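Local coordinates for aminotransferase (Neisseria meningitidis Z2491, PDB 3JTX), which probably transfers amino groups between amino acids and keto acids, using pyridoxal phosphate held as a Schiff base on a lysine, at residues Leu196-Gly201 with Leu230-Gln235; Ile213-Asn218 with Glu305-Val310. One frame throughout, in Å; residues are numbered along the deposited sequence. Where two conformers were deposited one is given.

Interaction 1 of 2, residues Leu196-Gly201 with Leu230-Gln235; sequences LQDKYG and LGRSRQ
A salt bridge, with an added hydrogen bond to a side-chain amide, joins the last turn of helix 187-200 to the loop between helix 223-229 and strand 237-242. R232 reaches across from the loop to Q197 and D198, which are neighbours on the helix. Its CG stands anti to the backbone N (chi1 -177°), and the chain runs extended as far as NE, so the guanidinium arrives end-on at the helix. D198 comes from the opposite direction. R232 NH2 lies 2.7 Å from D198 OD1, which it meets from above the carboxylate plane. R232 NH1 donates to D198 OD2 at 3.0 Å, on the syn side and nearly straight. The carboxylate and guanidinium planes are 36° apart. The contact belongs to the PLP-binding domain of a fold type I aminotransferase, where helices and loops flank the mixed seven-stranded sheet. Just before R232, G231 is the C-prime residue of a Schellman motif that ends helix 223-229. R232 NH2 also donates to Q197 OE1 at 2.9 Å, on a lone pair in the carbonyl plane, and the amide is nearly coplanar with the guanidinium. NH2 thus serves two acceptors, and with the bond from NH1 this probably limits rotation of the guanidinium. The buried amide of Q197 is held at its other end too, because NE2 bonds to F202 O. S233 OG accepts from Q235 N in an ST turn.

Interaction 2 of 2, residues Ile213-Asn218 with Glu305-Val310; sequences IYFDGN and EKFERV
F215 and F307 form a buried edge-to-face pair between the loop after strand 203-207 and helix 294-314. The edge of F215 is directed at the face of F307. The ring centroids are 4.7 Å apart and the planes are inclined at 55°, so the pair is tilted from an upright T. F215 CZ sits over the centre of the F307 ring, 3.6 Å above its plane. F215 CE1 lies toward the CD2 and CG side of that ring and comes 3.4 Å from F307 CD2. These two atoms, CE1 and CZ, do the touching for F215, while F307 offers its whole face. In both residues CG is anti to the carbonyl carbon and beside the backbone N. From F215 this torsion (chi1 -43°) sends the ring toward the helix. From F307 (chi1 -85°) it sets the ring broadside to the loop, and the two side chains cross at about a right angle. The loop turns back at this point through a type I' beta turn from F215 to N218, closed by the bond from N218 N to F215 O. D216 and G217, at its two central positions, both have positive phi. Q304, on the same helix, accepts from the backbone N of D216 and also touches F215, so it ties the start of the turn to the helix. Beyond the pair, F215 packs on L322, and F307 on P323 and I329. At the exposed border, D216 OD1 and E308 OE2 are 4.6 Å apart. These like charges probably repel mildly. E308 OE2 accepts a bond from Q304 NE2, which could ease this.

Overall arrangement
The two contacts cross along the chain. Helix 187-200 comes first, then the 213-218 loop, the 230-235 loop and helix 294-314. Their centres are 33 Å apart, and the nearest atoms about 18 Å, so they do not touch. Helix 223-229 links them in sequence, since it lies between the 213-218 and 230-235 loops. Interaction 1 lies in the part built on the seven-stranded sheet, near strands 203-207 and 237-242. Interaction 2 joins the chain leaving strand 203-207 to the long helix 294-314. As in fold type I aminotransferases, interaction 1 probably belongs to the large domain, while interaction 2 lies on the helix that leads to the small one, with its three-stranded sheet.

Interaction 1 of 2, residues Leu196-Gly201 with Leu230-Gln235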
loop_
_atom_site.group_PDB
_atom_site.type_symbol
_atom_site.label_atom_id
_atom_site.label_comp_id
_atom_site.label_asym_id
_atom_site.label_seq_id
_atom_site.Cartn_x
_atom_site.Cartn_y
_atom_site.Cartn_z
ATOM N N LEU A 196 9.329 30.926 -3.610
ATOM C CA LEU A 196 7.876 30.781 -3.775
ATOM C C LEU A 196 7.232 30.113 -2.551
ATOM O O LEU A 196 6.162 30.527 -2.092
ATOM C CB LEU A 196 7.539 30.024 -5.068
ATOM C CG LEU A 196 7.652 30.846 -6.362
ATOM C CD1 LEU A 196 7.747 29.937 -7.547
ATOM C CD2 LEU A 196 6.476 31.822 -6.511
ATOM N N GLN A 197 7.900 29.105 -1.994
ATOM C CA GLN A 197 7.433 28.479 -0.762
ATOM C C GLN A 197 7.347 29.482 0.393
ATOM O O GLN A 197 6.368 29.481 1.151
ATOM C CB GLN A 197 8.321 27.291 -0.375
ATOM C CG GLN A 197 7.790 26.485 0.807
ATOM C CD GLN A 197 8.653 25.277 1.118
ATOM O OE1 GLN A 197 9.857 25.423 1.347
ATOM N NE2 GLN A 197 8.054 24.073 1.090
ATOM N N ASP A 198 8.357 30.334 0.544
ATOM C CA ASP A 198 8.328 31.333 1.616
ATOM C C ASP A 198 7.180 32.292 1.424
ATOM O O ASP A 198 6.605 32.757 2.385
ATOM C CB ASP A 198 9.643 32.134 1.688
ATOM C CG ASP A 198 10.784 31.311 2.243
ATOM O OD1 ASP A 198 10.516 30.324 2.939
ATOM O OD2 ASP A 198 11.951 31.638 1.978
ATOM N N LYS A 199 6.855 32.582 0.176
ATOM C CA LYS A 199 5.783 33.524 -0.134
ATOM C C LYS A 199 4.400 32.891 0.106
ATOM O O LYS A 199 3.521 33.517 0.701
ATOM C CB LYS A 199 5.927 33.974 -1.589
ATOM C CG LYS A 199 4.984 35.078 -2.014
ATOM C CD LYS A 199 5.562 35.826 -3.221
ATOM C CE LYS A 199 4.566 36.788 -3.837
ATOM N NZ LYS A 199 4.239 37.921 -2.931
ATOM N N TYR A 200 4.224 31.641 -0.325
ATOM C CA TYR A 200 2.887 31.021 -0.395
ATOM C C TYR A 200 2.646 29.840 0.543
ATOM O O TYR A 200 1.496 29.469 0.753
ATOM C CB TYR A 200 2.586 30.579 -1.826
ATOM C CG TYR A 200 2.485 31.720 -2.794
ATOM C CD1 TYR A 200 1.484 32.677 -2.659
ATOM C CD2 TYR A 200 3.375 31.842 -3.848
ATOM C CE1 TYR A 200 1.381 33.721 -3.536
ATOM C CE2 TYR A 200 3.275 32.891 -4.752
ATOM C CZ TYR A 200 2.272 33.832 -4.582
ATOM O OH TYR A 200 2.146 34.887 -5.448
ATOM N N GLY A 201 3.699 29.229 1.082
ATOM C CA GLY A 201 3.546 28.235 2.152
ATOM C C GLY A 201 3.172 26.798 1.792
ATOM O O GLY A 201 2.813 26.014 2.682
ATOM N N LEU A 230 21.857 26.107 0.571
ATOM C CA LEU A 230 21.292 27.448 0.600
ATOM C C LEU A 230 20.950 27.924 2.025
ATOM O O LEU A 230 20.371 28.976 2.190
ATOM C CB LEU A 230 20.047 27.482 -0.297
ATOM C CG LEU A 230 20.291 27.293 -1.799
ATOM C CD1 LEU A 230 18.959 27.105 -2.540
ATOM C CD2 LEU A 230 21.076 28.453 -2.379
ATOM N N GLY A 231 21.305 27.153 3.049
ATOM C CA GLY A 231 21.155 27.593 4.442
ATOM C C GLY A 231 19.732 27.516 4.968
ATOM O O GLY A 231 19.367 28.234 5.893
ATOM N N ARG A 232 18.943 26.627 4.390
ATOM C CA ARG A 232 17.502 26.556 4.622
ATOM C C ARG A 232 17.169 25.292 5.398
ATOM O O ARG A 232 17.798 24.267 5.183
ATOM C CB ARG A 232 16.800 26.520 3.256
ATOM C CG ARG A 232 15.287 26.522 3.302
ATOM C CD ARG A 232 14.683 26.526 1.892
ATOM N NE ARG A 232 13.232 26.684 1.954
ATOM C CZ ARG A 232 12.601 27.858 2.007
ATOM N NH1 ARG A 232 13.285 29.006 1.969
ATOM N NH2 ARG A 232 11.275 27.884 2.092
ATOM N N SER A 233 16.191 25.366 6.297
ATOM C CA SER A 233 15.731 24.198 7.044
ATOM C C SER A 233 14.976 23.223 6.120
ATOM O O SER A 233 14.736 23.505 4.952
ATOM C CB SER A 233 14.802 24.643 8.182
ATOM O OG SER A 233 13.491 24.922 7.700
ATOM N N ARG A 234 14.576 22.091 6.670
ATOM C CA ARG A 234 13.765 21.114 5.944
ATOM C C ARG A 234 12.267 21.292 6.157
ATOM O O ARG A 234 11.507 20.380 5.860
ATOM C CB ARG A 234 14.146 19.715 6.390
ATOM C CG ARG A 234 15.440 19.281 5.856
ATOM C CD ARG A 234 15.926 18.031 6.561
ATOM N NE ARG A 234 17.335 17.956 6.284
ATOM C CZ ARG A 234 18.269 17.497 7.093
ATOM N NH1 ARG A 234 17.992 16.974 8.290
ATOM N NH2 ARG A 234 19.511 17.550 6.666
ATOM N N GLN A 235 11.828 22.434 6.681
ATOM C CA GLN A 235 10.402 22.647 6.935
ATOM C C GLN A 235 9.626 22.585 5.616
ATOM O O GLN A 235 10.004 23.243 4.630
ATOM C CB GLN A 235 10.154 23.998 7.625
ATOM C CG GLN A 235 8.723 24.166 8.135
ATOM C CD GLN A 235 8.483 25.495 8.817
ATOM O OE1 GLN A 235 8.232 25.549 10.014
ATOM N NE2 GLN A 235 8.556 26.569 8.059
#

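Interaction 2 of 2, residues Ile213-Asn218 with Glu305-Val310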
loop_
_atom_site.group_PDB
_atom_site.type_symbol
_atom_site.label_atom_id
_atom_site.label_comp_id
_atom_site.label_asym_id
_atom_site.label_seq_id
_atom_site.Cartn_x
_atom_site.Cartn_y
_atom_site.Cartn_z
ATOM N N ILE A 213 21.111 7.395 -11.466
ATOM C CA ILE A 213 21.381 7.145 -12.879
ATOM C C ILE A 213 21.942 8.436 -13.482
ATOM O O ILE A 213 21.184 9.343 -13.860
ATOM C CB ILE A 213 20.116 6.655 -13.643
ATOM C CG1 ILE A 213 19.411 5.506 -12.884
ATOM C CG2 ILE A 213 20.490 6.237 -15.039
ATOM C CD1 ILE A 213 20.271 4.315 -12.559
ATOM N N TYR A 214 23.276 8.503 -13.540
ATOM C CA TYR A 214 23.998 9.697 -13.978
ATOM C C TYR A 214 25.328 9.324 -14.623
ATOM O O TYR A 214 25.723 8.160 -14.618
ATOM C CB TYR A 214 24.226 10.672 -12.802
ATOM C CG TYR A 214 25.040 10.121 -11.633
ATOM C CD1 TYR A 214 26.431 10.099 -11.670
ATOM C CD2 TYR A 214 24.416 9.648 -10.487
ATOM C CE1 TYR A 214 27.181 9.601 -10.597
ATOM C CE2 TYR A 214 25.150 9.139 -9.413
ATOM C CZ TYR A 214 26.541 9.123 -9.478
ATOM O OH TYR A 214 27.297 8.638 -8.420
ATOM N N PHE A 215 26.019 10.329 -15.154
ATOM C CA PHE A 215 27.192 10.129 -15.988
ATOM C C PHE A 215 28.433 10.801 -15.427
ATOM O O PHE A 215 28.345 11.784 -14.686
ATOM C CB PHE A 215 26.890 10.653 -17.402
ATOM C CG PHE A 215 25.528 10.258 -17.887
ATOM C CD1 PHE A 215 25.234 8.925 -18.133
ATOM C CD2 PHE A 215 24.522 11.200 -18.019
ATOM C CE1 PHE A 215 23.962 8.531 -18.522
ATOM C CE2 PHE A 215 23.250 10.818 -18.407
ATOM C CZ PHE A 215 22.965 9.482 -18.659
ATOM N N ASP A 216 29.588 10.226 -15.760
ATOM C CA ASP A 216 30.878 10.909 -15.636
ATOM C C ASP A 216 31.105 11.574 -14.277
ATOM O O ASP A 216 31.663 12.670 -14.209
ATOM C CB ASP A 216 30.998 11.956 -16.761
ATOM C CG ASP A 216 31.064 11.325 -18.165
ATOM O OD1 ASP A 216 31.965 10.483 -18.385
ATOM O OD2 ASP A 216 30.250 11.682 -19.060
ATOM N N GLY A 217 30.668 10.934 -13.196
ATOM C CA GLY A 217 30.875 11.488 -11.852
ATOM C C GLY A 217 30.038 12.711 -11.455
ATOM O O GLY A 217 30.244 13.286 -10.372
ATOM N N ASN A 218 29.087 13.109 -12.302
ATOM C CA ASN A 218 28.290 14.314 -12.061
ATOM C C ASN A 218 26.983 13.958 -11.360
ATOM O O ASN A 218 25.941 13.795 -12.009
ATOM C CB ASN A 218 28.012 15.049 -13.375
ATOM C CG ASN A 218 29.264 15.638 -13.992
ATOM O OD1 ASN A 218 30.148 16.114 -13.291
ATOM N ND2 ASN A 218 29.336 15.619 -15.313
ATOM N N GLU A 305 27.680 3.344 -20.680
ATOM C CA GLU A 305 28.170 2.743 -21.922
ATOM C C GLU A 305 27.153 2.980 -23.034
ATOM O O GLU A 305 27.500 3.401 -24.129
ATOM C CB GLU A 305 28.410 1.245 -21.710
ATOM C CG GLU A 305 28.944 0.508 -22.922
ATOM C CD GLU A 305 29.064 -1.007 -22.713
ATOM O OE1 GLU A 305 28.501 -1.545 -21.722
ATOM O OE2 GLU A 305 29.709 -1.655 -23.569
ATOM N N LYS A 306 25.876 2.750 -22.740
ATOM C CA LYS A 306 24.838 2.955 -23.740
ATOM C C LYS A 306 24.818 4.398 -24.269
ATOM O O LYS A 306 24.798 4.616 -25.481
ATOM C CB LYS A 306 23.454 2.611 -23.169
ATOM C CG LYS A 306 23.281 1.147 -22.776
ATOM C CD LYS A 306 21.892 0.881 -22.219
ATOM C CE LYS A 306 21.881 -0.217 -21.159
ATOM N NZ LYS A 306 20.481 -0.494 -20.709
ATOM N N PHE A 307 24.801 5.371 -23.357
ATOM C CA PHE A 307 24.722 6.785 -23.735
ATOM C C PHE A 307 25.979 7.239 -24.480
ATOM O O PHE A 307 25.885 8.004 -25.434
ATOM C CB PHE A 307 24.504 7.677 -22.513
ATOM C CG PHE A 307 23.064 7.816 -22.111
ATOM C CD1 PHE A 307 22.276 8.817 -22.653
ATOM C CD2 PHE A 307 22.504 6.951 -21.200
ATOM C CE1 PHE A 307 20.951 8.953 -22.286
ATOM C CE2 PHE A 307 21.182 7.076 -20.819
ATOM C CZ PHE A 307 20.399 8.088 -21.368
ATOM N N GLU A 308 27.145 6.771 -24.021
ATOM C CA GLU A 308 28.416 7.095 -24.640
ATOM C C GLU A 308 28.437 6.761 -26.125
ATOM O O GLU A 308 29.050 7.475 -26.902
ATOM C CB GLU A 308 29.557 6.332 -23.963
ATOM C CG GLU A 308 30.152 7.055 -22.808
ATOM C CD GLU A 308 31.195 6.230 -22.067
ATOM O OE1 GLU A 308 31.445 5.056 -22.455
ATOM O OE2 GLU A 308 31.750 6.768 -21.085
ATOM N N ARG A 309 27.770 5.670 -26.501
ATOM C CA ARG A 309 27.744 5.210 -27.882
ATOM C C ARG A 309 26.559 5.776 -28.669
ATOM O O ARG A 309 26.710 6.142 -29.837
ATOM C CB ARG A 309 27.743 3.686 -27.907
ATOM C CG ARG A 309 28.982 3.100 -27.225
ATOM C CD ARG A 309 29.044 1.583 -27.299
ATOM N NE ARG A 309 29.112 1.100 -28.680
ATOM C CZ ARG A 309 28.930 -0.168 -29.060
ATOM N NH1 ARG A 309 28.694 -1.127 -28.165
ATOM N NH2 ARG A 309 28.992 -0.477 -30.352
ATOM N N VAL A 310 25.396 5.879 -28.024
ATOM C CA VAL A 310 24.172 6.331 -28.686
ATOM C C VAL A 310 24.159 7.836 -29.005
ATOM O O VAL A 310 23.735 8.235 -30.090
ATOM C CB VAL A 310 22.906 5.956 -27.850
ATOM C CG1 VAL A 310 21.670 6.643 -28.392
ATOM C CG2 VAL A 310 22.718 4.449 -27.807
#